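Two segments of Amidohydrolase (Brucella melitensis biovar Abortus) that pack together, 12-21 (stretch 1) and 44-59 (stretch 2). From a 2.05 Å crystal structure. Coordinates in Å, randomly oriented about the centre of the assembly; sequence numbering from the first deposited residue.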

ATOM      1  N   HIS B  12     -15.939   5.248  33.289  1.00 30.10           N
ATOM      2  CA  HIS B  12     -16.661   5.382  31.994  1.00 28.50           C
ATOM      3  C   HIS B  12     -16.663   4.043  31.249  1.00 27.25           C
ATOM      4  O   HIS B  12     -15.738   3.242  31.420  1.00 23.92           O
ATOM      5  CB  HIS B  12     -16.024   6.506  31.119  1.00 27.13           C
ATOM      6  N   PHE B  13     -17.695   3.765  30.434  1.00 24.71           N
ATOM      7  CA  PHE B  13     -17.837   2.452  29.799  1.00 23.80           C
ATOM      8  C   PHE B  13     -17.993   2.529  28.281  1.00 22.76           C
ATOM      9  O   PHE B  13     -18.799   3.300  27.788  1.00 20.99           O
ATOM     10  CB  PHE B  13     -19.032   1.698  30.370  1.00 24.26           C
ATOM     11  CG  PHE B  13     -18.818   1.205  31.770  1.00 24.24           C
ATOM     12  CD1 PHE B  13     -18.233  -0.026  32.002  1.00 24.09           C
ATOM     13  CD2 PHE B  13     -19.208   1.977  32.854  1.00 25.30           C
ATOM     14  CE1 PHE B  13     -18.030  -0.484  33.296  1.00 25.54           C
ATOM     15  CE2 PHE B  13     -19.004   1.531  34.157  1.00 26.63           C
ATOM     16  CZ  PHE B  13     -18.410   0.296  34.379  1.00 26.24           C
ATOM     17  N   ILE B  14     -17.245   1.682  27.567  1.00 21.18           N
ATOM     18  CA  ILE B  14     -17.430   1.483  26.141  1.00 20.90           C
ATOM     19  C   ILE B  14     -18.066   0.100  25.977  1.00 20.25           C
ATOM     20  O   ILE B  14     -17.586  -0.880  26.531  1.00 19.54           O
ATOM     21  CB  ILE B  14     -16.082   1.498  25.359  1.00 21.44           C
ATOM     22  CG1 ILE B  14     -15.262   2.807  25.553  1.00 22.68           C
ATOM     23  CG2 ILE B  14     -16.293   1.203  23.883  1.00 20.93           C
ATOM     24  CD1 ILE B  14     -16.000   4.092  25.272  1.00 23.36           C
ATOM     25  N   HIS B  15     -19.112   0.002  25.177  1.00 20.59           N
ATOM     26  CA  HIS B  15     -19.688  -1.310  24.836  1.00 20.83           C
ATOM     27  C   HIS B  15     -19.411  -1.605  23.377  1.00 20.22           C
ATOM     28  O   HIS B  15     -19.767  -0.821  22.502  1.00 20.33           O
ATOM     29  CB  HIS B  15     -21.196  -1.368  25.139  1.00 21.26           C
ATOM     30  CG  HIS B  15     -21.830  -2.730  24.856  1.00 22.12           C
ATOM     31  ND1 HIS B  15     -22.189  -3.112  23.619  1.00 22.84           N
ATOM     32  CD2 HIS B  15     -22.132  -3.805  25.705  1.00 22.48           C
ATOM     33  CE1 HIS B  15     -22.701  -4.356  23.663  1.00 23.55           C
ATOM     34  NE2 HIS B  15     -22.657  -4.781  24.944  1.00 23.72           N
ATOM     35  N   ALA B  16     -18.755  -2.729  23.122  1.00 19.50           N
ATOM     36  CA  ALA B  16     -18.359  -3.133  21.780  1.00 19.03           C
ATOM     37  C   ALA B  16     -19.148  -4.342  21.354  1.00 19.75           C
ATOM     38  O   ALA B  16     -19.156  -5.363  22.066  1.00 19.38           O
ATOM     39  CB  ALA B  16     -16.883  -3.484  21.779  1.00 17.83           C
ATOM     40  N   ARG B  17     -19.733  -4.288  20.167  1.00 20.12           N
ATOM     41  CA  ARG B  17     -20.404  -5.479  19.634  1.00 21.38           C
ATOM     42  C   ARG B  17     -19.425  -6.620  19.434  1.00 19.79           C
ATOM     43  O   ARG B  17     -19.762  -7.743  19.668  1.00 19.21           O
ATOM     44  CB  ARG B  17     -21.071  -5.198  18.288  1.00 24.73           C
ATOM     45  CG  ARG B  17     -22.451  -4.626  18.366  1.00 28.81           C
ATOM     46  CD  ARG B  17     -23.198  -4.799  17.045  1.00 32.79           C
ATOM     47  NE  ARG B  17     -24.511  -4.174  17.158  1.00 39.19           N
ATOM     48  CZ  ARG B  17     -24.740  -2.857  17.145  1.00 42.69           C
ATOM     49  NH1 ARG B  17     -23.730  -1.980  16.999  1.00 42.68           N
ATOM     50  NH2 ARG B  17     -26.000  -2.417  17.273  1.00 44.31           N
ATOM     51  N   GLN B  18     -18.211  -6.309  18.977  1.00 18.09           N
ATOM     52  CA  GLN B  18     -17.110  -7.281  18.946  1.00 17.53           C
ATOM     53  C   GLN B  18     -15.846  -6.597  19.417  1.00 16.19           C
ATOM     54  O   GLN B  18     -15.604  -5.448  19.088  1.00 15.06           O
ATOM     55  CB  GLN B  18     -16.858  -7.809  17.529  1.00 17.45           C
ATOM     56  CG  GLN B  18     -18.036  -8.461  16.824  1.00 18.64           C
ATOM     57  CD  GLN B  18     -17.697  -8.882  15.414  1.00 18.68           C
ATOM     58  OE1 GLN B  18     -17.040  -9.900  15.201  1.00 19.40           O
ATOM     59  NE2 GLN B  18     -18.147  -8.097  14.431  1.00 19.55           N
ATOM     60  N   ALA B  19     -15.024  -7.324  20.148  1.00 16.38           N
ATOM     61  CA  ALA B  19     -13.747  -6.812  20.592  1.00 15.97           C
ATOM     62  C   ALA B  19     -12.749  -7.936  20.564  1.00 16.52           C
ATOM     63  O   ALA B  19     -13.070  -9.074  20.894  1.00 17.26           O
ATOM     64  CB  ALA B  19     -13.849  -6.220  21.976  1.00 15.71           C
ATOM     65  N   LEU B  20     -11.534  -7.626  20.122  1.00 16.57           N
ATOM     66  CA  LEU B  20     -10.508  -8.638  19.970  1.00 16.55           C
ATOM     67  C   LEU B  20      -9.660  -8.680  21.223  1.00 16.96           C
ATOM     68  O   LEU B  20      -8.740  -7.874  21.404  1.00 17.73           O
ATOM     69  CB  LEU B  20      -9.663  -8.379  18.699  1.00 15.37           C
ATOM     70  CG  LEU B  20      -8.467  -9.337  18.488  1.00 15.56           C
ATOM     71  CD1 LEU B  20      -8.842 -10.826  18.602  1.00 15.66           C
ATOM     72  CD2 LEU B  20      -7.772  -9.070  17.172  1.00 14.15           C
ATOM     73  N   LEU B  21      -9.950  -9.641  22.092  1.00 17.78           N
ATOM     74  CA  LEU B  21      -9.246  -9.775  23.343  1.00 18.06           C
ATOM     75  C   LEU B  21      -8.055 -10.713  23.163  1.00 19.27           C
ATOM     76  O   LEU B  21      -7.948 -11.390  22.128  1.00 18.56           O
ATOM     77  CB  LEU B  21     -10.204 -10.299  24.411  1.00 18.73           C
ATOM     78  CG  LEU B  21     -11.465  -9.485  24.657  1.00 18.50           C
ATOM     79  CD1 LEU B  21     -12.328 -10.126  25.757  1.00 18.94           C
ATOM     80  CD2 LEU B  21     -11.064  -8.062  25.054  1.00 17.40           C
ATOM     81  N   GLY B  44     -20.344 -10.835  26.684  1.00 25.63           N
ATOM     82  CA  GLY B  44     -21.706 -11.331  26.580  1.00 25.91           C
ATOM     83  C   GLY B  44     -22.695 -10.576  27.438  1.00 26.89           C
ATOM     84  O   GLY B  44     -23.584 -11.207  28.010  1.00 27.20           O
ATOM     85  N   VAL B  45     -22.577  -9.242  27.527  1.00 25.81           N
ATOM     86  CA  VAL B  45     -23.507  -8.430  28.364  1.00 26.17           C
ATOM     87  C   VAL B  45     -24.172  -7.355  27.509  1.00 26.20           C
ATOM     88  O   VAL B  45     -23.653  -6.987  26.471  1.00 25.80           O
ATOM     89  CB  VAL B  45     -22.832  -7.763  29.595  1.00 25.45           C
ATOM     90  CG1 VAL B  45     -22.335  -8.820  30.567  1.00 26.08           C
ATOM     91  CG2 VAL B  45     -21.690  -6.849  29.176  1.00 24.35           C
ATOM     92  N   LEU B  46     -25.355  -6.891  27.926  1.00 27.73           N
ATOM     93  CA  LEU B  46     -26.047  -5.816  27.231  1.00 27.41           C
ATOM     94  C   LEU B  46     -25.365  -4.522  27.603  1.00 28.39           C
ATOM     95  O   LEU B  46     -24.674  -4.473  28.623  1.00 27.12           O
ATOM     96  CB  LEU B  46     -27.516  -5.744  27.644  1.00 29.22           C
ATOM     97  CG  LEU B  46     -28.403  -6.930  27.301  1.00 29.57           C
ATOM     98  CD1 LEU B  46     -29.790  -6.637  27.813  1.00 31.60           C
ATOM     99  CD2 LEU B  46     -28.439  -7.210  25.808  1.00 30.07           C
ATOM    100  N   ALA B  47     -25.478  -3.509  26.736  1.00 28.21           N
ATOM    101  CA  ALA B  47     -24.943  -2.170  27.022  1.00 29.34           C
ATOM    102  C   ALA B  47     -25.729  -1.578  28.176  1.00 31.05           C
ATOM    103  O   ALA B  47     -26.943  -1.669  28.194  1.00 33.07           O
ATOM    104  CB  ALA B  47     -25.081  -1.274  25.788  1.00 28.05           C
ATOM    105  N   GLY B  48     -25.042  -0.998  29.151  1.00 31.94           N
ATOM    106  CA  GLY B  48     -25.708  -0.140  30.116  1.00 32.22           C
ATOM    107  C   GLY B  48     -26.253   1.103  29.417  1.00 32.96           C
ATOM    108  O   GLY B  48     -25.787   1.476  28.333  1.00 29.87           O
ATOM    109  N   PRO B  49     -27.215   1.792  30.062  1.00 35.80           N
ATOM    110  CA  PRO B  49     -27.804   2.975  29.433  1.00 36.48           C
ATOM    111  C   PRO B  49     -26.825   4.124  29.193  1.00 36.55           C
ATOM    112  O   PRO B  49     -27.025   4.898  28.280  1.00 36.82           O
ATOM    113  CB  PRO B  49     -28.910   3.382  30.404  1.00 38.16           C
ATOM    114  CG  PRO B  49     -28.501   2.824  31.728  1.00 38.16           C
ATOM    115  CD  PRO B  49     -27.665   1.607  31.455  1.00 36.90           C
ATOM    116  N   ASP B  50     -25.752   4.220  29.962  1.00 36.99           N
ATOM    117  CA  ASP B  50     -24.785   5.291  29.730  1.00 37.76           C
ATOM    118  C   ASP B  50     -23.525   4.848  28.959  1.00 34.96           C
ATOM    119  O   ASP B  50     -22.614   5.654  28.759  1.00 34.18           O
ATOM    120  CB  ASP B  50     -24.412   5.932  31.074  1.00 41.90           C
ATOM    121  CG  ASP B  50     -25.609   6.631  31.742  1.00 44.92           C
ATOM    122  OD1 ASP B  50     -26.444   7.217  31.011  1.00 44.64           O
ATOM    123  OD2 ASP B  50     -25.706   6.578  32.984  1.00 44.39           O
ATOM    124  N   ASP B  51     -23.477   3.594  28.510  1.00 31.15           N
ATOM    125  CA  ASP B  51     -22.296   3.088  27.794  1.00 28.99           C
ATOM    126  C   ASP B  51     -22.195   3.750  26.431  1.00 27.12           C
ATOM    127  O   ASP B  51     -23.189   3.955  25.784  1.00 26.39           O
ATOM    128  CB  ASP B  51     -22.392   1.591  27.565  1.00 27.64           C
ATOM    129  CG  ASP B  51     -22.329   0.791  28.847  1.00 28.29           C
ATOM    130  OD1 ASP B  51     -22.283   1.392  29.936  1.00 28.18           O
ATOM    131  OD2 ASP B  51     -22.305  -0.451  28.755  1.00 26.90           O
ATOM    132  N   GLU B  52     -20.991   4.101  26.019  1.00 26.69           N
ATOM    133  CA  GLU B  52     -20.756   4.529  24.661  1.00 27.89           C
ATOM    134  C   GLU B  52     -20.629   3.303  23.761  1.00 26.66           C
ATOM    135  O   GLU B  52     -19.835   2.401  24.031  1.00 26.09           O
ATOM    136  CB  GLU B  52     -19.490   5.343  24.584  1.00 28.26           C
ATOM    137  CG  GLU B  52     -19.249   5.912  23.209  1.00 29.82           C
ATOM    138  CD  GLU B  52     -17.930   6.650  23.151  1.00 30.75           C
ATOM    139  OE1 GLU B  52     -17.440   7.066  24.217  1.00 33.17           O
ATOM    140  OE2 GLU B  52     -17.374   6.779  22.064  1.00 30.92           O
ATOM    141  N   ARG B  53     -21.417   3.274  22.700  1.00 25.55           N
ATOM    142  CA  ARG B  53     -21.549   2.082  21.868  1.00 26.14           C
ATOM    143  C   ARG B  53     -20.593   2.088  20.681  1.00 23.29           C
ATOM    144  O   ARG B  53     -20.521   3.067  19.960  1.00 22.90           O
ATOM    145  CB  ARG B  53     -22.980   1.988  21.330  1.00 28.75           C
ATOM    146  CG  ARG B  53     -24.013   2.052  22.428  1.00 32.11           C
ATOM    147  CD  ARG B  53     -24.452   0.669  22.786  1.00 36.08           C
ATOM    148  NE  ARG B  53     -25.520   0.237  21.894  1.00 40.26           N
ATOM    149  CZ  ARG B  53     -26.809   0.313  22.186  1.00 46.08           C
ATOM    150  NH1 ARG B  53     -27.219   0.800  23.365  1.00 46.45           N
ATOM    151  NH2 ARG B  53     -27.703  -0.096  21.286  1.00 49.60           N
ATOM    152  N   GLN B  54     -19.885   0.991  20.482  1.00 20.98           N
ATOM    153  CA  GLN B  54     -19.006   0.847  19.323  1.00 20.95           C
ATOM    154  C   GLN B  54     -19.271  -0.526  18.672  1.00 19.68           C
ATOM    155  O   GLN B  54     -19.743  -1.463  19.324  1.00 19.20           O
ATOM    156  CB  GLN B  54     -17.535   1.005  19.763  1.00 20.92           C
ATOM    157  CG  GLN B  54     -17.203   2.361  20.366  1.00 21.95           C
ATOM    158  CD  GLN B  54     -17.092   3.469  19.316  1.00 22.51           C
ATOM    159  OE1 GLN B  54     -16.783   3.207  18.159  1.00 22.52           O
ATOM    160  NE2 GLN B  54     -17.306   4.716  19.731  1.00 22.89           N
ATOM    161  N   SER B  55     -18.999  -0.627  17.377  1.00 18.72           N
ATOM    162  CA  SER B  55     -19.196  -1.870  16.647  1.00 18.70           C
ATOM    163  C   SER B  55     -18.051  -2.836  16.818  1.00 17.03           C
ATOM    164  O   SER B  55     -18.294  -3.986  17.150  1.00 17.41           O
ATOM    165  CB  SER B  55     -19.414  -1.591  15.149  1.00 19.91           C
ATOM    166  OG  SER B  55     -20.567  -0.770  15.008  1.00 22.66           O
ATOM    167  N   VAL B  56     -16.815  -2.381  16.573  1.00 15.38           N
ATOM    168  CA  VAL B  56     -15.660  -3.257  16.571  1.00 14.80           C
ATOM    169  C   VAL B  56     -14.483  -2.544  17.220  1.00 14.48           C
ATOM    170  O   VAL B  56     -14.095  -1.483  16.772  1.00 14.13           O
ATOM    171  CB  VAL B  56     -15.259  -3.687  15.165  1.00 14.47           C
ATOM    172  CG1 VAL B  56     -13.964  -4.506  15.208  1.00 13.97           C
ATOM    173  CG2 VAL B  56     -16.386  -4.484  14.500  1.00 15.09           C
ATOM    174  N   VAL B  57     -13.946  -3.130  18.292  1.00 14.53           N
ATOM    175  CA  VAL B  57     -12.867  -2.524  19.106  1.00 13.95           C
ATOM    176  C   VAL B  57     -11.670  -3.477  19.143  1.00 13.50           C
ATOM    177  O   VAL B  57     -11.829  -4.695  19.304  1.00 13.69           O
ATOM    178  CB  VAL B  57     -13.326  -2.188  20.536  1.00 14.57           C
ATOM    179  CG1 VAL B  57     -12.134  -1.788  21.413  1.00 14.65           C
ATOM    180  CG2 VAL B  57     -14.367  -1.067  20.488  1.00 15.03           C
ATOM    181  N   VAL B  58     -10.503  -2.913  18.881  1.00 13.12           N
ATOM    182  CA  VAL B  58      -9.234  -3.617  18.877  1.00 13.40           C
ATOM    183  C   VAL B  58      -8.227  -2.834  19.692  1.00 13.10           C
ATOM    184  O   VAL B  58      -8.425  -1.655  19.983  1.00 11.94           O
ATOM    185  CB  VAL B  58      -8.674  -3.837  17.443  1.00 13.21           C
ATOM    186  CG1 VAL B  58      -9.641  -4.701  16.609  1.00 14.02           C
ATOM    187  CG2 VAL B  58      -8.379  -2.534  16.727  1.00 12.44           C
ATOM    188  N   ALA B  59      -7.134  -3.495  20.056  1.00 13.71           N
ATOM    189  CA  ALA B  59      -6.069  -2.866  20.827  1.00 13.74           C
ATOM    190  C   ALA B  59      -5.402  -1.758  20.018  1.00 14.02           C
ATOM    191  O   ALA B  59      -5.369  -1.823  18.802  1.00 13.64           O
ATOM    192  CB  ALA B  59      -5.020  -3.911  21.203  1.00 14.15           C
TER
HETATM  193  O   HOH W   1     -19.466  -5.835  15.087  1.00 30.11           O
HETATM  194  O   HOH W   2      -7.068  -6.569  19.720  1.00 16.14           O

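The two stretches are held first by their backbones, which run parallel in a one-to-one register, Ile 14 beside Glu 52 through Ala 19 beside Val 57. The hydrogen bonds follow the parallel rule, in which one residue gives its N-H and C=O to two residues two apart on the neighbour. His 15 does this: its N donates to Glu 52 O at 2.8 Å, and its O accepts from Gln 54 N at 2.7 Å. Glu 52 N to Phe 13 O and Arg 17 N to Gln 54 O, both 2.9 Å, extend the ladder.

Both chains then turn a corner together, at Arg 17 and Gln 18 in one and at Ser 55 in the other, so register survives the bend. Gln 18 N reaches Ser 55 O at 3.0 Å, and beyond it Val 57 N donates to Gln 18 O at 3.0 Å and Leu 20 N to Val 57 O at 3.1 Å. Two waters also bridge the stretches: water 1 accepts from Gln 18 NE2 and donates to Ser 55 O, while water 2 donates to Leu 20 O and accepts from Ala 59 N.

One side chain adds a direct bond between the stretches. His 15, with chi1 in t, sends its ring over the loop that precedes the second strand, where NE2 donates to Val 45 O at 2.9 Å, near the ring plane. This geometry requires a proton on NE2. It also leaves a ring face for Ala 47, whose CB lies 3.9 Å from the ring centroid in a CH-pi contact. The same imidazole thus spends its edge on polarity and a face on packing, and His 15 has the largest area covered by the other stretch.

A type I turn runs from Gly 48 to Asp 51, and Gly 48 N makes a weak hydrogen bond to Asp 51 OD2 at 2.8 Å. The Asp 51 carboxylate also lies against the first strand, with OD1 3.3 Å from Phe 13 CB.

On the face opposite His 15, Ile 14 CD1 packs 3.5 Å from Glu 52 OE1, an aliphatic tip against a carboxylate that also accepts a weak bond from Gln 54 NE2 to Glu 52 OE2 at 3.1 Å. Across the corner, Val 57 CG2 sits 3.7 Å from Ala 16 CB; beyond it Leu 20 CB meets Val 58 CG1 at 4.2 Å.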